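Local coordinates for protein serine protease pet (Escherichia coli, PDB 4OM9) that is a secreted autotransporter enterotoxin of enteroaggregative strains, a serine protease that probably acts on the host cytoskeletal protein alpha-fodrin, at residues V136-G139 with N140-E144; V214-K218 with E219-V223; N126-N129 with I130-R133. All blocks are in the same frame, centred on the assembly; numbering follows the deposited sequence.

Interaction 1 (V136-G139 with N140-E144); sequences VDVG and NGKKE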
loop_
_atom_site.group_PDB
_atom_site.type_symbol
_atom_site.label_atom_id
_atom_site.label_comp_id
_atom_site.label_asym_id
_atom_site.label_seq_id
_atom_site.Cartn_x
_atom_site.Cartn_y
_atom_site.Cartn_z
ATOM N N VAL A 136 -1.162 33.345 9.297
ATOM C CA VAL A 136 -1.684 32.486 8.243
ATOM C C VAL A 136 -2.607 33.298 7.341
ATOM O O VAL A 136 -3.418 34.096 7.828
ATOM C CB VAL A 136 -2.454 31.283 8.831
ATOM C CG1 VAL A 136 -2.936 30.337 7.722
ATOM C CG2 VAL A 136 -1.595 30.544 9.831
ATOM N N ASP A 137 -2.476 33.120 6.030
ATOM C CA ASP A 137 -3.360 33.826 5.102
ATOM C C ASP A 137 -4.737 33.187 5.123
ATOM O O ASP A 137 -4.862 31.974 4.982
ATOM C CB ASP A 137 -2.802 33.818 3.680
ATOM C CG ASP A 137 -3.833 34.263 2.646
ATOM O OD1 ASP A 137 -3.929 35.478 2.379
ATOM O OD2 ASP A 137 -4.553 33.397 2.103
ATOM N N VAL A 138 -5.771 33.998 5.309
ATOM C CA VAL A 138 -7.130 33.472 5.300
ATOM C C VAL A 138 -7.955 34.176 4.219
ATOM O O VAL A 138 -9.168 33.990 4.113
ATOM C CB VAL A 138 -7.792 33.623 6.688
ATOM C CG1 VAL A 138 -8.152 35.081 6.962
ATOM C CG2 VAL A 138 -9.011 32.699 6.822
ATOM N N GLY A 139 -7.285 34.975 3.396
ATOM C CA GLY A 139 -7.955 35.656 2.306
ATOM C C GLY A 139 -7.358 37.001 1.935
ATOM O O GLY A 139 -7.259 37.899 2.773
ATOM N N ASN A 140 -6.960 37.124 0.670
ATOM C CA ASN A 140 -6.484 38.378 0.083
ATOM C C ASN A 140 -5.225 38.951 0.741
ATOM O O ASN A 140 -4.885 40.112 0.526
ATOM C CB ASN A 140 -7.600 39.433 0.113
ATOM C CG ASN A 140 -8.787 39.060 -0.769
ATOM O OD1 ASN A 140 -8.779 39.299 -1.978
ATOM N ND2 ASN A 140 -9.819 38.484 -0.161
ATOM N N GLY A 141 -4.531 38.135 1.529
ATOM C CA GLY A 141 -3.321 38.577 2.203
ATOM C C GLY A 141 -3.543 38.889 3.671
ATOM O O GLY A 141 -2.637 39.355 4.366
ATOM N N LYS A 142 -4.758 38.632 4.143
ATOM C CA LYS A 142 -5.124 38.870 5.533
ATOM C C LYS A 142 -4.545 37.779 6.416
ATOM O O LYS A 142 -4.913 36.613 6.288
ATOM C CB LYS A 142 -6.644 38.926 5.683
ATOM C CG LYS A 142 -7.167 39.452 7.004
ATOM C CD LYS A 142 -8.640 39.885 6.839
ATOM C CE LYS A 142 -9.203 40.558 8.093
ATOM N NZ LYS A 142 -8.803 39.786 9.330
ATOM N N LYS A 143 -3.641 38.177 7.305
ATOM C CA LYS A 143 -2.985 37.262 8.229
ATOM C C LYS A 143 -3.713 37.143 9.570
ATOM O O LYS A 143 -4.099 38.139 10.178
ATOM C CB LYS A 143 -1.534 37.703 8.473
ATOM C CG LYS A 143 -0.719 37.878 7.194
ATOM C CD LYS A 143 -0.792 36.631 6.309
ATOM C CE LYS A 143 -0.006 36.810 5.015
ATOM N NZ LYS A 143 1.450 37.018 5.244
ATOM N N GLU A 144 -3.904 35.904 10.004
ATOM C CA GLU A 144 -4.351 35.578 11.350
ATOM C C GLU A 144 -3.432 34.481 11.897
ATOM O O GLU A 144 -2.958 33.634 11.137
ATOM C CB GLU A 144 -5.810 35.105 11.358
ATOM C CG GLU A 144 -6.833 36.107 10.822
ATOM C CD GLU A 144 -8.267 35.583 10.920
ATOM O OE1 GLU A 144 -9.147 36.078 10.178
ATOM O OE2 GLU A 144 -8.515 34.669 11.739
#
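Two carboxylates are the flat groups that reach across this hairpin: Asp137, whose carboxylate reaches the turn, and Glu144 along the strand flank. Asp137 OD1 takes the backbone N-H of Gly141 at 2.9 Å, the donor lying nearly in line with the C-O bond although the angle at hydrogen, 133°, is bent. With CG anti to the backbone N (chi1 167°), the carboxylate is carried forward to the turn. Glu144 crosses the side chain of Val138 and rests OE1 against CG1 of Val138 at 3.5 Å, an oxygen-to-methyl contact; the same oxygen has a long salt bridge to Lys142 NZ, 3.8 Å away.

The turn itself is type I', running from Gly139 to Lys142 with Asn140 and Gly141 at its corners, and Lys142 N closes it on Gly139 O at 2.9 Å. Next to it, Val138 N meets Lys142 O nearly head-on at 2.9 Å. Farther from the turn, Val136 and Glu144 form a hydrogen-bonded antiparallel pair, and the shorter of its two bonds, Val136 N to Glu144 O, spans 2.6 Å. One step nearer the turn, Asp137 faces Lys143 as a non-hydrogen-bonded pair, with Lys143 CA against Val136 O at 3.2 Å as a CA-H...O contact. The chemistry implies a turn held mainly by its backbone, with one acidic side chain fastening the second corner; Lys142 beside Glu144, and more distantly Lys143 near Asp137, would probably favour ionised carboxylates.

Interaction 2 (V214-K218 with E219-V223); sequences VFDNK and EDKWV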
loop_
_atom_site.group_PDB
_atom_site.type_symbol
_atom_site.label_atom_id
_atom_site.label_comp_id
_atom_site.label_asym_id
_atom_site.label_seq_id
_atom_site.Cartn_x
_atom_site.Cartn_y
_atom_site.Cartn_z
ATOM N N VAL A 214 1.655 26.472 17.100
ATOM C CA VAL A 214 1.564 27.600 16.217
ATOM C C VAL A 214 2.656 27.404 15.165
ATOM O O VAL A 214 3.638 26.727 15.429
ATOM C CB VAL A 214 1.660 28.893 17.061
ATOM C CG1 VAL A 214 2.786 29.780 16.636
ATOM C CG2 VAL A 214 0.322 29.601 17.104
ATOM N N PHE A 215 2.461 27.900 13.951
ATOM C CA PHE A 215 3.282 27.448 12.832
ATOM C C PHE A 215 4.166 28.541 12.255
ATOM O O PHE A 215 3.681 29.563 11.760
ATOM C CB PHE A 215 2.380 26.862 11.743
ATOM C CG PHE A 215 3.117 26.377 10.518
ATOM C CD1 PHE A 215 3.678 25.106 10.479
ATOM C CD2 PHE A 215 3.213 27.180 9.389
ATOM C CE1 PHE A 215 4.343 24.650 9.347
ATOM C CE2 PHE A 215 3.871 26.735 8.251
ATOM C CZ PHE A 215 4.443 25.455 8.233
ATOM N N ASP A 216 5.468 28.296 12.313
ATOM C CA ASP A 216 6.499 29.220 11.850
ATOM C C ASP A 216 6.548 29.260 10.325
ATOM O O ASP A 216 6.828 28.242 9.688
ATOM C CB ASP A 216 7.847 28.783 12.440
ATOM C CG ASP A 216 8.993 29.756 12.159
ATOM O OD1 ASP A 216 9.056 30.354 11.056
ATOM O OD2 ASP A 216 9.864 29.884 13.056
ATOM N N ASN A 217 6.276 30.443 9.765
ATOM C CA ASN A 217 6.245 30.731 8.314
ATOM C C ASN A 217 7.522 30.486 7.543
ATOM O O ASN A 217 7.487 30.120 6.373
ATOM C CB ASN A 217 5.891 32.210 8.073
ATOM C CG ASN A 217 4.435 32.425 7.851
ATOM O OD1 ASN A 217 3.757 31.578 7.262
ATOM N ND2 ASN A 217 3.927 33.558 8.318
ATOM N N LYS A 218 8.646 30.780 8.187
ATOM C CA LYS A 218 9.925 30.840 7.501
ATOM C C LYS A 218 10.689 29.547 7.680
ATOM O O LYS A 218 11.501 29.171 6.842
ATOM C CB LYS A 218 10.754 32.011 8.024
ATOM C CG LYS A 218 10.035 33.346 7.990
ATOM C CD LYS A 218 9.625 33.728 6.582
ATOM C CE LYS A 218 9.197 35.183 6.512
ATOM N NZ LYS A 218 8.033 35.472 7.390
ATOM N N GLU A 219 10.429 28.872 8.792
ATOM C CA GLU A 219 11.117 27.631 9.104
ATOM C C GLU A 219 10.248 26.444 8.730
ATOM O O GLU A 219 10.704 25.308 8.759
ATOM C CB GLU A 219 11.484 27.584 10.587
ATOM C CG GLU A 219 12.245 28.805 11.084
ATOM C CD GLU A 219 13.723 28.790 10.713
ATOM O OE1 GLU A 219 14.056 28.554 9.534
ATOM O OE2 GLU A 219 14.560 29.022 11.612
ATOM N N ASP A 220 8.998 26.731 8.372
ATOM C CA ASP A 220 8.028 25.715 7.976
ATOM C C ASP A 220 7.972 24.574 8.991
ATOM O O ASP A 220 8.297 23.423 8.688
ATOM C CB ASP A 220 8.354 25.194 6.577
ATOM C CG ASP A 220 8.486 26.321 5.560
ATOM O OD1 ASP A 220 7.446 26.892 5.144
ATOM O OD2 ASP A 220 9.639 26.643 5.189
ATOM N N LYS A 221 7.565 24.917 10.209
ATOM C CA LYS A 221 7.493 23.950 11.291
ATOM C C LYS A 221 6.515 24.375 12.377
ATOM O O LYS A 221 6.380 25.554 12.679
ATOM C CB LYS A 221 8.874 23.746 11.905
ATOM C CG LYS A 221 9.510 25.031 12.423
ATOM C CD LYS A 221 10.705 24.734 13.310
ATOM C CE LYS A 221 11.266 26.010 13.935
ATOM N NZ LYS A 221 12.405 25.706 14.850
ATOM N N TRP A 222 5.851 23.398 12.976
ATOM C CA TRP A 222 5.011 23.655 14.136
ATOM C C TRP A 222 5.839 23.841 15.410
ATOM O O TRP A 222 6.794 23.103 15.690
ATOM C CB TRP A 222 4.002 22.525 14.324
ATOM C CG TRP A 222 2.946 22.553 13.277
ATOM C CD1 TRP A 222 2.929 21.848 12.121
ATOM C CD2 TRP A 222 1.770 23.357 13.278
ATOM N NE1 TRP A 222 1.800 22.144 11.399
ATOM C CE2 TRP A 222 1.068 23.075 12.088
ATOM C CE3 TRP A 222 1.232 24.290 14.178
ATOM C CZ2 TRP A 222 -0.140 23.689 11.762
ATOM C CZ3 TRP A 222 0.036 24.899 13.860
ATOM C CH2 TRP A 222 -0.643 24.593 12.656
ATOM N N VAL A 223 5.434 24.828 16.186
ATOM C CA VAL A 223 6.212 25.295 17.296
ATOM C C VAL A 223 5.304 25.264 18.495
ATOM O O VAL A 223 4.124 25.548 18.368
ATOM C CB VAL A 223 6.753 26.717 16.987
ATOM C CG1 VAL A 223 6.854 27.598 18.224
ATOM C CG2 VAL A 223 8.060 26.621 16.218
#
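A single carboxylate oxygen, Asp216 OD1, collects two consecutive backbone N-H groups: Glu219 N at 3.0 Å, from well above the carboxylate plane, and Lys218 N at 2.9 Å, nearly in line with the C-O bond. The Lys218 bond makes an Asx turn, and a salt bridge from Arg133 NH1 adds to the load on this oxygen, which would probably keep the aspartate ionised. Asp216 OD2 lies beside Glu219 CG, 3.3 Å away, so the two acidic side chains run next to each other with their carboxylates apart.

On the other side of the hairpin, the edge of Phe215 turns toward the face of Trp222, the Phe215 ring and the Trp222 five-membered ring being tilted 57° with centroids 4.8 Å apart. Placing CG of Phe215 anti to its own N (chi1 179°) sends the ring back past the Lys221 backbone, while Phe215 CB sits over the Trp222 six-membered ring, 3.6 Å from its centroid and only 8° off the normal. Trp222 NE1 is held by Pro46 O, and Phe148 packs against the same indole.

Val214 and Val223 exchange two backbone bonds. Nearer the turn, Asp216 N donates to Lys221 O at 2.9 Å, but the return bond from Lys221 N to Asp216 O is weak. Because Asp220 and Lys221 both oppose Asp216, the arrangement is a beta hairpin closed through a G1 beta bulge, consistent with the chymotrypsin-like, antiparallel beta fold of clan PA proteases.

Interaction 3 (N126-N129 with I130-R133); sequences NNQN and IIDR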
loop_
_atom_site.group_PDB
_atom_site.type_symbol
_atom_site.label_atom_id
_atom_site.label_comp_id
_atom_site.label_asym_id
_atom_site.label_seq_id
_atom_site.Cartn_x
_atom_site.Cartn_y
_atom_site.Cartn_z
ATOM N N ASN A 126 8.327 41.665 19.268
ATOM C CA ASN A 126 7.169 42.557 19.211
ATOM C C ASN A 126 6.029 41.932 18.400
ATOM O O ASN A 126 6.236 40.985 17.632
ATOM C CB ASN A 126 7.548 43.946 18.651
ATOM C CG ASN A 126 8.098 43.895 17.233
ATOM O OD1 ASN A 126 7.607 43.158 16.379
ATOM N ND2 ASN A 126 9.120 44.696 16.975
ATOM N N ASN A 127 4.830 42.469 18.587
ATOM C CA ASN A 127 3.626 41.924 17.977
ATOM C C ASN A 127 3.698 41.742 16.461
ATOM O O ASN A 127 3.277 40.698 15.941
ATOM C CB ASN A 127 2.434 42.807 18.330
ATOM C CG ASN A 127 1.904 42.529 19.713
ATOM O OD1 ASN A 127 2.575 41.896 20.523
ATOM N ND2 ASN A 127 0.692 42.992 19.992
ATOM N N GLN A 128 4.246 42.724 15.755
ATOM C CA GLN A 128 4.329 42.613 14.304
ATOM C C GLN A 128 5.240 41.447 13.856
ATOM O O GLN A 128 4.931 40.757 12.884
ATOM C CB GLN A 128 4.810 43.923 13.690
ATOM C CG GLN A 128 4.688 43.968 12.165
ATOM C CD GLN A 128 3.264 43.767 11.663
ATOM O OE1 GLN A 128 2.403 44.660 11.772
ATOM N NE2 GLN A 128 3.008 42.591 11.087
ATOM N N ASN A 129 6.348 41.234 14.567
ATOM C CA ASN A 129 7.292 40.175 14.232
ATOM C C ASN A 129 6.668 38.792 14.406
ATOM O O ASN A 129 6.857 37.899 13.583
ATOM C CB ASN A 129 8.559 40.280 15.089
ATOM C CG ASN A 129 9.634 41.149 14.449
ATOM O OD1 ASN A 129 9.403 41.814 13.436
ATOM N ND2 ASN A 129 10.818 41.150 15.049
ATOM N N ILE A 130 5.919 38.636 15.487
ATOM C CA ILE A 130 5.239 37.386 15.774
ATOM C C ILE A 130 4.134 37.109 14.736
ATOM O O ILE A 130 3.945 35.968 14.291
ATOM C CB ILE A 130 4.668 37.417 17.206
ATOM C CG1 ILE A 130 5.813 37.629 18.203
ATOM C CG2 ILE A 130 3.918 36.152 17.529
ATOM C CD1 ILE A 130 5.388 37.562 19.654
ATOM N N ILE A 131 3.426 38.161 14.346
ATOM C CA ILE A 131 2.376 38.051 13.349
ATOM C C ILE A 131 2.955 37.608 12.010
ATOM O O ILE A 131 2.439 36.685 11.387
ATOM C CB ILE A 131 1.621 39.387 13.179
ATOM C CG1 ILE A 131 0.796 39.685 14.436
ATOM C CG2 ILE A 131 0.730 39.352 11.920
ATOM C CD1 ILE A 131 0.411 41.125 14.595
ATOM N N ASP A 132 4.047 38.239 11.592
ATOM C CA ASP A 132 4.696 37.893 10.333
ATOM C C ASP A 132 5.322 36.482 10.352
ATOM O O ASP A 132 5.318 35.799 9.330
ATOM C CB ASP A 132 5.741 38.957 9.981
ATOM C CG ASP A 132 5.098 40.302 9.583
ATOM O OD1 ASP A 132 4.011 40.291 8.957
ATOM O OD2 ASP A 132 5.665 41.375 9.895
ATOM N N ARG A 133 5.820 36.035 11.509
ATOM C CA ARG A 133 6.442 34.715 11.608
ATOM C C ARG A 133 5.415 33.581 11.692
ATOM O O ARG A 133 5.639 32.490 11.167
ATOM C CB ARG A 133 7.382 34.636 12.824
ATOM C CG ARG A 133 7.993 33.241 13.019
ATOM C CD ARG A 133 9.160 33.214 13.991
ATOM N NE ARG A 133 10.250 34.094 13.585
ATOM C CZ ARG A 133 11.134 33.795 12.641
ATOM N NH1 ARG A 133 11.047 32.643 11.993
ATOM N NH2 ARG A 133 12.099 34.652 12.338
#
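Gln128 reaches Asp132 by setting CG anti to its backbone N (chi1 -170°) and then folding at chi2 (59°), so that the amide meets the residue four positions on. Asp132 in turn has CG beside its own backbone N, which directs the carboxylate back to Gln128. NE2 of Gln128 donates to Asp132 OD2 at 3.2 Å, a weak bond, across planes that differ by 26°. The same OD2 also lies 3.1 Å from Gln128 O, two acceptors with no bond between them.

At the start of the helix, Asn126 occupies the N-cap: its OD1 accepts Asn129 N at 2.9 Å, met almost head-on, and is the stronger partner of that amide, alongside a weak bond to Asn126 O. Asn126 O also receives Ile130 N at 3.2 Å. The bonds that follow, from Ile131 N to Asn127 O, Asp132 N to Gln128 O and Arg133 N to Asn129 O, are each 3.0 Å long and follow the same four-residue step.

Ile131 lays CG1 on Asn127 O at 3.1 Å, whereas Ile130 is buried and packs on Phe121. Arg182 NH1 holds the Asn127 side-chain oxygen, and Asn217 ND2 reaches Asp132 O from the neighbouring hairpin. Together these features are those of an asparagine-capped alpha-helix, carrying a polar i to i+4 pair on its exposed side and an isoleucine on its inner one.

In the fold
Along the chain interaction 3 comes first, on helix 127-134, followed directly by interaction 1 on the hairpin of strands 136-137 and 143-151, with interaction 2 much later on the hairpin of strands 211-216 and 221-232. Their centres lie 13 to 16 Å apart. Interactions 1 and 2 do not touch, yet share one antiparallel sheet, in which strands 143-151 and 211-216 are neighbours. Interactions 2 and 3 do touch: Asn217 N stands 2.6 Å from Arg133 O, a probable hydrogen bond. The helix therefore packs against the later hairpin before leading into the earlier one, and so into the antiparallel sheet that both hairpins share in the protease portion of the passenger.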